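Local coordinates for protein proline iminopeptidase (Streptomyces halstedii, PDB 3WMR) that is an amidohydrolase of the alpha/beta hydrolase fold that takes polyketide substrates in a hydrophobic tunnel and probably releases N-terminal proline from peptides, at residues A[64-67]-A[68-71]; A[153-156]-A[157-160]; A[174-177]-A[178-182]; A[190-193]-A[194-197]; A[260-263]-A[264-268]. All coordinates share one frame; numbering follows the deposited sequence.

Contact 1 (A[64-67]-A[68-71]); sequences LAMT and SLTE
Thr67 and Thr70 meet through one carbonyl oxygen, which both the side chain and the backbone of Thr70 address. The hydroxyl is the closer donor, with Thr70 OG1 2.7 Å from Thr67 O and nearly in line with the C=O bond (C=O...donor angle 165°). Thr70 N reaches Thr67 O at 3.1 Å from above the carbonyl plane, so the two donors approach from different directions. Thr70 OG1 can do this because it sits between its own backbone N and carbonyl carbon (chi1 63°), folded back over the preceding turn. Thr67 repeats the device one turn earlier: its OG1 lies 3.0 Å from Leu64 O, which also accepts Thr67 N.

The remaining polar contacts across the junction are backbone bonds with i+3 to i spacing, the mark of a 3-10 turn. Ser68 N binds Ala65 O at 3.1 Å, and Leu69 N binds Met66 O at 3.2 Å. The Ser68 hydroxyl takes its hydrogen-bond partner elsewhere, at His304 ND1.

The apolar contact is made by Met66 and Leu69, whose side chains run alongside each other in the same direction. A bend at chi3 (58°) turns the methyl of Met66 so that CE comes 4.0 Å from Leu69 CD1.

This tightly wound piece belongs to the connection from strand 49-52 to strand 76-80. Thr67 and Thr70 both touch Thr39 of strand 32-39; on strand 76-80 Thr67 meets His78 and Thr70 meets Val76. Met66 and Leu69 pack against helix 300-312 through Phe303, His304, Met307 and Ile308.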
# COMPACT_ATOMS: atom_id res chain seq x y z
N LEU A 64 8.07 -7.70 -2.31
CA LEU A 64 8.56 -9.09 -2.49
C LEU A 64 9.36 -9.62 -1.30
O LEU A 64 9.37 -10.80 -1.06
CB LEU A 64 9.38 -9.24 -3.78
CG LEU A 64 8.55 -9.45 -5.05
CD1 LEU A 64 9.43 -9.31 -6.29
CD2 LEU A 64 7.86 -10.81 -5.02
N ALA A 65 9.98 -8.73 -0.55
CA ALA A 65 10.62 -9.08 0.73
C ALA A 65 9.75 -9.90 1.67
O ALA A 65 10.25 -10.72 2.44
CB ALA A 65 11.04 -7.81 1.44
N MET A 66 8.44 -9.69 1.62
CA MET A 66 7.52 -10.35 2.53
C MET A 66 7.29 -11.84 2.27
O MET A 66 6.54 -12.50 3.00
CB MET A 66 6.19 -9.58 2.52
CG MET A 66 6.36 -8.18 3.08
SD MET A 66 4.81 -7.28 3.29
CE MET A 66 3.95 -8.38 4.41
N THR A 67 7.93 -12.39 1.23
CA THR A 67 8.06 -13.85 1.11
C THR A 67 8.80 -14.46 2.30
O THR A 67 8.72 -15.65 2.52
CB THR A 67 8.79 -14.28 -0.18
OG1 THR A 67 10.07 -13.64 -0.21
CG2 THR A 67 7.99 -13.88 -1.43
N SER A 68 9.52 -13.65 3.07
CA SER A 68 10.15 -14.13 4.30
C SER A 68 9.15 -14.79 5.24
O SER A 68 9.48 -15.75 5.92
CB SER A 68 10.88 -13.00 5.03
OG SER A 68 9.96 -12.06 5.58
N LEU A 69 7.92 -14.29 5.29
CA LEU A 69 6.92 -14.88 6.17
C LEU A 69 6.66 -16.38 5.94
O LEU A 69 6.28 -17.08 6.88
CB LEU A 69 5.58 -14.11 6.08
CG LEU A 69 5.68 -12.59 6.28
CD1 LEU A 69 4.31 -11.97 6.03
CD2 LEU A 69 6.19 -12.22 7.66
N THR A 70 6.89 -16.87 4.71
CA THR A 70 6.72 -18.31 4.42
C THR A 70 7.74 -19.16 5.20
O THR A 70 7.53 -20.34 5.41
CB THR A 70 6.83 -18.64 2.91
OG1 THR A 70 8.14 -18.30 2.43
CG2 THR A 70 5.78 -17.87 2.12
N GLU A 71 8.80 -18.53 5.67
CA GLU A 71 9.81 -19.19 6.49
C GLU A 71 9.19 -19.73 7.79
O GLU A 71 9.63 -20.75 8.32
CB GLU A 71 10.92 -18.19 6.78
CG GLU A 71 12.17 -18.71 7.48
CD GLU A 71 12.92 -17.59 8.16
OE1 GLU A 71 13.18 -16.55 7.51
OE2 GLU A 71 13.22 -17.73 9.37

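Contact 2 (A[153-156]-A[157-160]); sequences ASMK and IWLQ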
# COMPACT_ATOMS: atom_id res chain seq x y z
N ALA A 153 -5.40 7.17 7.31
CA ALA A 153 -6.86 6.97 7.39
C ALA A 153 -7.62 7.98 6.54
O ALA A 153 -8.79 7.78 6.22
CB ALA A 153 -7.33 7.07 8.83
N SER A 154 -6.94 9.05 6.15
CA SER A 154 -7.55 10.14 5.38
C SER A 154 -6.53 10.85 4.52
O SER A 154 -5.51 11.29 5.01
CB SER A 154 -8.15 11.16 6.33
OG SER A 154 -8.50 12.36 5.64
N MET A 155 -6.84 11.01 3.24
CA MET A 155 -5.97 11.81 2.37
C MET A 155 -5.99 13.30 2.70
O MET A 155 -5.06 14.03 2.36
CB MET A 155 -6.32 11.56 0.90
CG MET A 155 -6.16 10.11 0.48
SD MET A 155 -4.63 9.29 1.00
CE MET A 155 -3.38 10.14 -0.01
N LYS A 156 -7.04 13.76 3.41
CA LYS A 156 -7.05 15.14 3.89
C LYS A 156 -5.99 15.37 4.95
O LYS A 156 -5.22 16.34 4.87
CB LYS A 156 -8.42 15.51 4.49
CG LYS A 156 -9.51 15.63 3.47
CD LYS A 156 -10.80 16.16 4.09
CE LYS A 156 -11.94 16.08 3.11
NZ LYS A 156 -11.70 16.96 1.91
N ILE A 157 -5.95 14.48 5.94
CA ILE A 157 -4.94 14.56 6.97
C ILE A 157 -3.56 14.33 6.31
O ILE A 157 -2.59 14.99 6.67
CB ILE A 157 -5.16 13.52 8.09
CG1 ILE A 157 -6.50 13.77 8.81
CG2 ILE A 157 -4.04 13.59 9.10
CD1 ILE A 157 -6.91 12.66 9.75
N TRP A 158 -3.49 13.42 5.35
CA TRP A 158 -2.24 13.19 4.59
C TRP A 158 -1.72 14.50 4.04
O TRP A 158 -0.60 14.88 4.33
CB TRP A 158 -2.49 12.17 3.47
CG TRP A 158 -1.26 11.79 2.62
CD1 TRP A 158 -0.88 12.38 1.47
CD2 TRP A 158 -0.35 10.70 2.85
NE1 TRP A 158 0.21 11.74 0.95
CE2 TRP A 158 0.58 10.73 1.80
CE3 TRP A 158 -0.22 9.74 3.85
CZ2 TRP A 158 1.63 9.80 1.71
CZ3 TRP A 158 0.83 8.81 3.76
CH2 TRP A 158 1.73 8.85 2.70
N LEU A 159 -2.55 15.23 3.28
CA LEU A 159 -2.11 16.48 2.68
C LEU A 159 -1.71 17.55 3.70
O LEU A 159 -0.77 18.29 3.45
CB LEU A 159 -3.13 17.02 1.67
CG LEU A 159 -3.05 16.36 0.30
CD1 LEU A 159 -4.22 16.77 -0.58
CD2 LEU A 159 -1.71 16.69 -0.38
N GLN A 160 -2.39 17.62 4.84
CA GLN A 160 -1.94 18.52 5.92
C GLN A 160 -0.55 18.14 6.44
O GLN A 160 0.33 19.00 6.65
CB GLN A 160 -2.96 18.52 7.07
CG GLN A 160 -4.25 19.19 6.64
CD GLN A 160 -5.43 18.94 7.56
OE1 GLN A 160 -5.46 18.01 8.35
NE2 GLN A 160 -6.43 19.81 7.44
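Met155 lays its terminal methyl over one face of the Trp158 indole, the two side chains running alongside each other in the same direction. CE is 3.8 Å from the centroid of the five-membered ring of Trp158 and 20° off the ring normal, which defines a CH-pi contact; its nearest ring atom is Trp158 CD1 at 3.7 Å. The sulfur takes a more slanting position, with Met155 SD 4.9 Å from that centroid, a Met-aromatic contact in which the methyl is the closer part. Bends at chi2 (-46°) and chi3 (-69°) curl the methionine back over the ring instead of letting it run straight out.

One residue earlier, Ser154 occupies the N-cap of helix 155-166. Its OG accepts weak bonds from Ile157 N at 3.3 Å and from Lys156 N at 3.0 Å, the second well bent, while CB touches Ile157 CD1 at 3.9 Å. Regular i+4 to i bonding begins here, with Trp158 N to Ser154 O at 3.0 Å and then Leu159 N to Met155 O. This is the first helix of the long insertion between strands 143-149 and 258-263, the place where, as in other S33 peptidases, the helical cap joins the alpha/beta hydrolase core.

Farther out, the bond from Trp158 NE1 to Glu235 O helps set the rotation of the indole. Lys156 sends NZ to a salt bridge with Asp244, and Ile157 packs on Pro275 of helix 270-279. The Trp158 side chain lies about 4 Å from that of His293, a predicted catalytic residue.

Contact 3 (A[174-177]-A[178-182]); sequences QETL and LKHEA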
# COMPACT_ATOMS: atom_id res chain seq x y z
N GLN A 174 11.91 23.55 -1.06
CA GLN A 174 10.51 23.97 -0.95
C GLN A 174 10.10 24.83 -2.15
O GLN A 174 9.06 24.58 -2.75
CB GLN A 174 10.28 24.76 0.34
CG GLN A 174 10.41 23.93 1.61
CD GLN A 174 9.94 24.68 2.84
OE1 GLN A 174 8.85 25.27 2.84
NE2 GLN A 174 10.74 24.65 3.89
N GLU A 175 10.94 25.81 -2.51
CA GLU A 175 10.64 26.68 -3.65
C GLU A 175 10.64 25.94 -4.97
O GLU A 175 9.78 26.18 -5.83
CB GLU A 175 11.60 27.88 -3.73
CG GLU A 175 11.48 28.82 -2.54
CD GLU A 175 12.11 30.18 -2.76
OE1 GLU A 175 12.51 30.50 -3.92
OE2 GLU A 175 12.18 30.92 -1.76
N THR A 176 11.59 25.03 -5.14
CA THR A 176 11.67 24.20 -6.33
C THR A 176 10.42 23.33 -6.48
O THR A 176 9.90 23.21 -7.59
CB THR A 176 12.92 23.31 -6.29
OG1 THR A 176 14.08 24.13 -6.18
CG2 THR A 176 13.02 22.47 -7.55
N LEU A 177 9.96 22.71 -5.39
CA LEU A 177 8.72 21.92 -5.45
C LEU A 177 7.52 22.77 -5.88
O LEU A 177 6.75 22.39 -6.74
CB LEU A 177 8.39 21.28 -4.09
CG LEU A 177 9.36 20.25 -3.51
CD1 LEU A 177 8.87 19.78 -2.15
CD2 LEU A 177 9.53 19.07 -4.46
N LEU A 178 7.40 23.94 -5.25
CA LEU A 178 6.27 24.84 -5.48
C LEU A 178 6.20 25.33 -6.93
O LEU A 178 5.12 25.31 -7.54
CB LEU A 178 6.34 26.04 -4.51
CG LEU A 178 5.28 27.16 -4.66
CD1 LEU A 178 3.86 26.61 -4.59
CD2 LEU A 178 5.46 28.24 -3.59
N LYS A 179 7.34 25.75 -7.47
CA LYS A 179 7.42 26.31 -8.83
C LYS A 179 6.87 25.31 -9.85
O LYS A 179 5.93 25.63 -10.59
CB LYS A 179 8.88 26.68 -9.17
CG LYS A 179 9.39 27.96 -8.51
CD LYS A 179 10.91 28.11 -8.66
CE LYS A 179 11.43 29.44 -8.10
NZ LYS A 179 11.63 30.49 -9.15
N HIS A 180 7.44 24.11 -9.85
CA HIS A 180 7.07 23.06 -10.82
C HIS A 180 5.68 22.48 -10.60
O HIS A 180 5.01 22.10 -11.55
CB HIS A 180 8.12 21.95 -10.82
CG HIS A 180 9.45 22.41 -11.31
ND1 HIS A 180 9.65 22.83 -12.61
CD2 HIS A 180 10.64 22.54 -10.68
CE1 HIS A 180 10.91 23.20 -12.76
NE2 HIS A 180 11.54 23.03 -11.61
N GLU A 181 5.24 22.38 -9.36
CA GLU A 181 3.86 21.96 -9.09
C GLU A 181 2.87 22.99 -9.65
O GLU A 181 1.90 22.63 -10.31
CB GLU A 181 3.65 21.70 -7.60
CG GLU A 181 4.33 20.41 -7.14
CD GLU A 181 4.58 20.34 -5.64
OE1 GLU A 181 4.13 21.24 -4.90
OE2 GLU A 181 5.26 19.38 -5.20
N ALA A 182 3.13 24.26 -9.40
CA ALA A 182 2.24 25.33 -9.87
C ALA A 182 2.04 25.31 -11.40
O ALA A 182 0.89 25.42 -11.89
CB ALA A 182 2.74 26.70 -9.42
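Leu178 starts the second half of this helical contact by bonding back to Gln174: its N is 3.1 Å from Gln174 O. Lys179 follows with N 3.0 Å from Glu175 O, and its aliphatic chain runs over the same carbonyl, CG lying 3.2 Å from Glu175 O. The charged ends do not meet, since Lys179 NZ stays 5.3 Å from Glu175 OE1.

At His180 the backbone bond to Thr176 O is long and weak (N to O 3.5 Å), though nearly straight. The ring leans beside the same turn, and Thr176 CG2 meets its edge in plane, 3.9 Å from His180 CD2. Both ring nitrogens are bonded outside, ND1 to Thr185 and NE2 to Glu190, which fixes the imidazole's rotation.

Glu181 closes the contact with N 3.0 Å from Leu177 O. With CG anti to the carbonyl carbon (chi1 -73°) and the chain extended beyond it, the carboxylate of Glu181 lies alongside Leu177, OE2 being 3.8 Å from Leu177 CB. OE1 forms a salt bridge with Arg166 and OE2 a hydrogen bond with Tyr191 OH.

Helix 171-183 thus lies at the protein surface with one side against helix 189-202, where Thr176 and Leu177 touch Ala194, and Leu177 and His180 touch Tyr191.

Contact 4 (A[190-193]-A[194-197]); sequences EYFH and AMRA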
# COMPACT_ATOMS: atom_id res chain seq x y z
N GLU A 190 14.79 18.77 -12.38
CA GLU A 190 14.94 19.61 -11.20
C GLU A 190 13.84 19.36 -10.14
O GLU A 190 14.11 19.38 -8.95
CB GLU A 190 14.92 21.06 -11.64
CG GLU A 190 15.31 22.03 -10.56
CD GLU A 190 15.32 23.44 -11.07
OE1 GLU A 190 14.22 24.04 -11.24
OE2 GLU A 190 16.43 23.95 -11.30
N TYR A 191 12.60 19.14 -10.57
CA TYR A 191 11.56 18.76 -9.61
C TYR A 191 11.89 17.41 -8.97
O TYR A 191 11.74 17.23 -7.76
CB TYR A 191 10.21 18.67 -10.28
CG TYR A 191 9.10 18.38 -9.30
CD1 TYR A 191 8.66 19.35 -8.42
CD2 TYR A 191 8.51 17.12 -9.25
CE1 TYR A 191 7.64 19.09 -7.51
CE2 TYR A 191 7.49 16.85 -8.35
CZ TYR A 191 7.05 17.84 -7.48
OH TYR A 191 6.04 17.59 -6.59
N PHE A 192 12.35 16.48 -9.80
CA PHE A 192 12.66 15.13 -9.37
C PHE A 192 13.69 15.08 -8.25
O PHE A 192 13.55 14.31 -7.32
CB PHE A 192 13.12 14.26 -10.54
CG PHE A 192 13.16 12.80 -10.21
CD1 PHE A 192 14.22 12.26 -9.50
CD2 PHE A 192 12.10 11.97 -10.57
CE1 PHE A 192 14.24 10.92 -9.16
CE2 PHE A 192 12.12 10.63 -10.23
CZ PHE A 192 13.20 10.10 -9.53
N HIS A 193 14.73 15.90 -8.34
CA HIS A 193 15.74 15.91 -7.28
C HIS A 193 15.27 16.63 -6.00
O HIS A 193 15.70 16.27 -4.91
CB HIS A 193 17.07 16.42 -7.84
CG HIS A 193 17.67 15.45 -8.82
ND1 HIS A 193 18.16 14.21 -8.43
CD2 HIS A 193 17.80 15.49 -10.17
CE1 HIS A 193 18.58 13.55 -9.49
NE2 HIS A 193 18.38 14.31 -10.56
N ALA A 194 14.37 17.60 -6.13
CA ALA A 194 13.69 18.18 -4.97
C ALA A 194 12.75 17.14 -4.31
O ALA A 194 12.76 16.98 -3.09
CB ALA A 194 12.92 19.43 -5.36
N MET A 195 11.99 16.42 -5.13
CA MET A 195 11.15 15.31 -4.67
C MET A 195 11.97 14.26 -3.92
O MET A 195 11.50 13.66 -2.96
CB MET A 195 10.46 14.65 -5.87
CG MET A 195 9.43 13.58 -5.53
SD MET A 195 9.19 12.40 -6.88
CE MET A 195 10.65 11.39 -6.60
N ARG A 196 13.22 14.06 -4.36
CA ARG A 196 14.14 13.10 -3.74
C ARG A 196 14.60 13.50 -2.35
O ARG A 196 14.79 12.64 -1.50
CB ARG A 196 15.35 12.87 -4.64
CG ARG A 196 15.03 12.00 -5.84
CD ARG A 196 15.24 10.55 -5.48
NE ARG A 196 16.64 10.39 -5.14
CZ ARG A 196 17.13 9.50 -4.29
NH1 ARG A 196 16.34 8.65 -3.67
NH2 ARG A 196 18.43 9.47 -4.07
N ALA A 197 14.78 14.79 -2.12
CA ALA A 197 15.00 15.25 -0.77
C ALA A 197 13.85 14.82 0.17
O ALA A 197 14.08 14.57 1.34
CB ALA A 197 15.19 16.76 -0.75
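Tyr191 and Met195 are joined by the shortest backbone bond of this alpha-helical turn, Met195 N to Tyr191 O at 2.8 Å and nearly straight, whereas the bond one residue back, Ala194 N to Glu190 O, is weak at 3.3 Å. A Met-aromatic contact between Phe192 and Met195, three residues on, is the side-chain motif of this part of helix 189-202.

The methyl is the closer part of the methionine. Met195 CE stands 4.1 Å from the Phe192 ring centroid, 16° off the normal, and so makes a CH-pi contact over one face. The sulfur is also above that face but more distant, with Met195 SD 5.1 Å from the same centroid. Phe192 reaches this position with CG opposite its backbone N (chi1 -167°), which swings the ring out to where the ends of Met195 and Arg196 can touch it.

The Phe192 ring is also touched by the aliphatic part of Arg196, whose CG is 3.6 Å from Phe192 CE1. Ring and guanidinium planes are 33° apart, so this is no flat stack. Bends at chi2 and chi3 lead the guanidinium on to Asp200, with which NH1 forms a salt bridge.

On another side of the helix, Tyr191 OH is bonded to Asn234 ND2 besides Glu181, and Ala194 faces helix 171-183. Within the turn itself, Arg196 CG passes just 3.1 Å from Phe192 O, the same oxygen that accepts Arg196 N at 3.0 Å.

Contact 5 (A[260-263]-A[264-268]); sequences VLIG and RHDEA
Gly263 and Asp266 bond to each other twice, once through the backbone and once through the carboxylate. Asp266 N donates to Gly263 O at 3.1 Å, from well above the carbonyl plane (73° out of it), closing a type I beta turn. Asp266 CG lies anti to its own N (chi1 -157°), which swings the carboxylate back toward Gly263 N. Gly263 N donates to Asp266 OD2 at 3.3 Å along a nearly straight N-H line of 169°. OD2 is met on its anti side, close to the carboxylate plane. Asp266 CB is also tight against the turn, 3.0 Å from Gly263 O.

The second carboxylate oxygen has two donors. Ala268 N reaches Asp266 OD1 at 2.7 Å from above the carboxylate plane, an Asx turn, and His293 ND1 is the other partner of OD1. Backbone N-H groups before and after Asp266 therefore fix the tilt of the group that faces His293. The loop follows strand 258-263, seventh in chain order, the usual place of the triad acid in alpha/beta hydrolases; Asp266 is predicted to be that acid, with His293 and the nucleophile Ser126.

Ile262 supplies apolar cover, its CB lying 3.7 Å from Asp266 OD2. Ile262 CG2 lies 3.7 Å from Ala268 O, a buried carbonyl oxygen with no hydrogen-bond partner in the model. At the outer corner, Arg264 sends NE to a salt bridge with Glu289.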
# COMPACT_ATOMS: atom_id res chain seq x y z
N VAL A 260 -1.68 -1.42 13.27
CA VAL A 260 -1.14 -0.26 12.57
C VAL A 260 0.37 -0.32 12.69
O VAL A 260 0.90 -0.39 13.80
CB VAL A 260 -1.64 1.06 13.18
CG1 VAL A 260 -0.98 2.25 12.49
CG2 VAL A 260 -3.16 1.14 13.09
N LEU A 261 1.06 -0.31 11.55
CA LEU A 261 2.51 -0.41 11.50
C LEU A 261 3.00 0.70 10.60
O LEU A 261 2.66 0.74 9.42
CB LEU A 261 2.94 -1.77 10.95
CG LEU A 261 4.45 -2.10 11.02
CD1 LEU A 261 4.61 -3.60 11.19
CD2 LEU A 261 5.22 -1.63 9.80
N ILE A 262 3.80 1.60 11.17
CA ILE A 262 4.40 2.69 10.42
C ILE A 262 5.88 2.77 10.78
O ILE A 262 6.34 2.14 11.76
CB ILE A 262 3.71 4.05 10.69
CG1 ILE A 262 3.81 4.40 12.18
CG2 ILE A 262 2.24 4.02 10.27
CD1 ILE A 262 3.38 5.81 12.51
N GLY A 263 6.62 3.51 9.97
CA GLY A 263 8.01 3.87 10.32
C GLY A 263 8.01 5.16 11.11
O GLY A 263 7.13 6.00 10.94
N ARG A 264 9.02 5.35 11.97
CA ARG A 264 9.16 6.59 12.74
C ARG A 264 9.26 7.80 11.80
O ARG A 264 8.66 8.85 12.06
CB ARG A 264 10.39 6.51 13.68
CG ARG A 264 10.69 7.76 14.52
CD ARG A 264 9.48 8.27 15.33
NE ARG A 264 9.20 7.48 16.54
CZ ARG A 264 8.02 7.39 17.16
NH1 ARG A 264 6.93 8.02 16.70
NH2 ARG A 264 7.91 6.64 18.25
N HIS A 265 9.96 7.62 10.69
CA HIS A 265 10.19 8.67 9.69
C HIS A 265 9.17 8.65 8.52
O HIS A 265 9.34 9.35 7.53
CB HIS A 265 11.62 8.53 9.14
CG HIS A 265 12.66 8.50 10.21
ND1 HIS A 265 13.45 7.39 10.46
CD2 HIS A 265 13.04 9.43 11.11
CE1 HIS A 265 14.27 7.65 11.46
NE2 HIS A 265 14.04 8.88 11.88
N ASP A 266 8.10 7.87 8.67
CA ASP A 266 7.12 7.63 7.62
C ASP A 266 6.38 8.92 7.22
O ASP A 266 5.99 9.71 8.08
CB ASP A 266 6.12 6.59 8.13
CG ASP A 266 5.39 5.83 7.02
OD1 ASP A 266 5.15 6.36 5.90
OD2 ASP A 266 5.02 4.67 7.33
N GLU A 267 6.22 9.12 5.92
CA GLU A 267 5.22 10.09 5.41
C GLU A 267 3.81 9.81 5.97
O GLU A 267 3.00 10.74 6.13
CB GLU A 267 5.19 10.10 3.88
CG GLU A 267 5.13 8.74 3.21
CD GLU A 267 4.97 8.82 1.72
OE1 GLU A 267 5.19 9.91 1.15
OE2 GLU A 267 4.61 7.80 1.11
N ALA A 268 3.52 8.53 6.23
CA ALA A 268 2.32 8.14 6.96
C ALA A 268 2.60 8.39 8.44
O ALA A 268 3.02 7.48 9.18
CB ALA A 268 1.97 6.68 6.69

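Contacts 2 and 5 meet directly beside the predicted active site: Trp158 CH2 packs 3.4 Å from Glu267 CD, and Trp158 CZ3 lies 3.6 Å from Ala268 CA, next to predicted triad residues Asp266 and His293. Contacts 3 and 4, on consecutive helices with centres about 10 Å apart, also touch, for example where Leu177 CD2 comes 3.5 Å from Ala194 CB. The side chain of Met195 in contact 4 is still about 12 Å from that of His293. Contact 1 lies across the chain's centre from contacts 2 and 3, its centre about 30 Å from that of contact 2. The Met155 side chain is about 8 Å from the bound 1-ethoxy-2-(2-ethoxyethoxy)ethane.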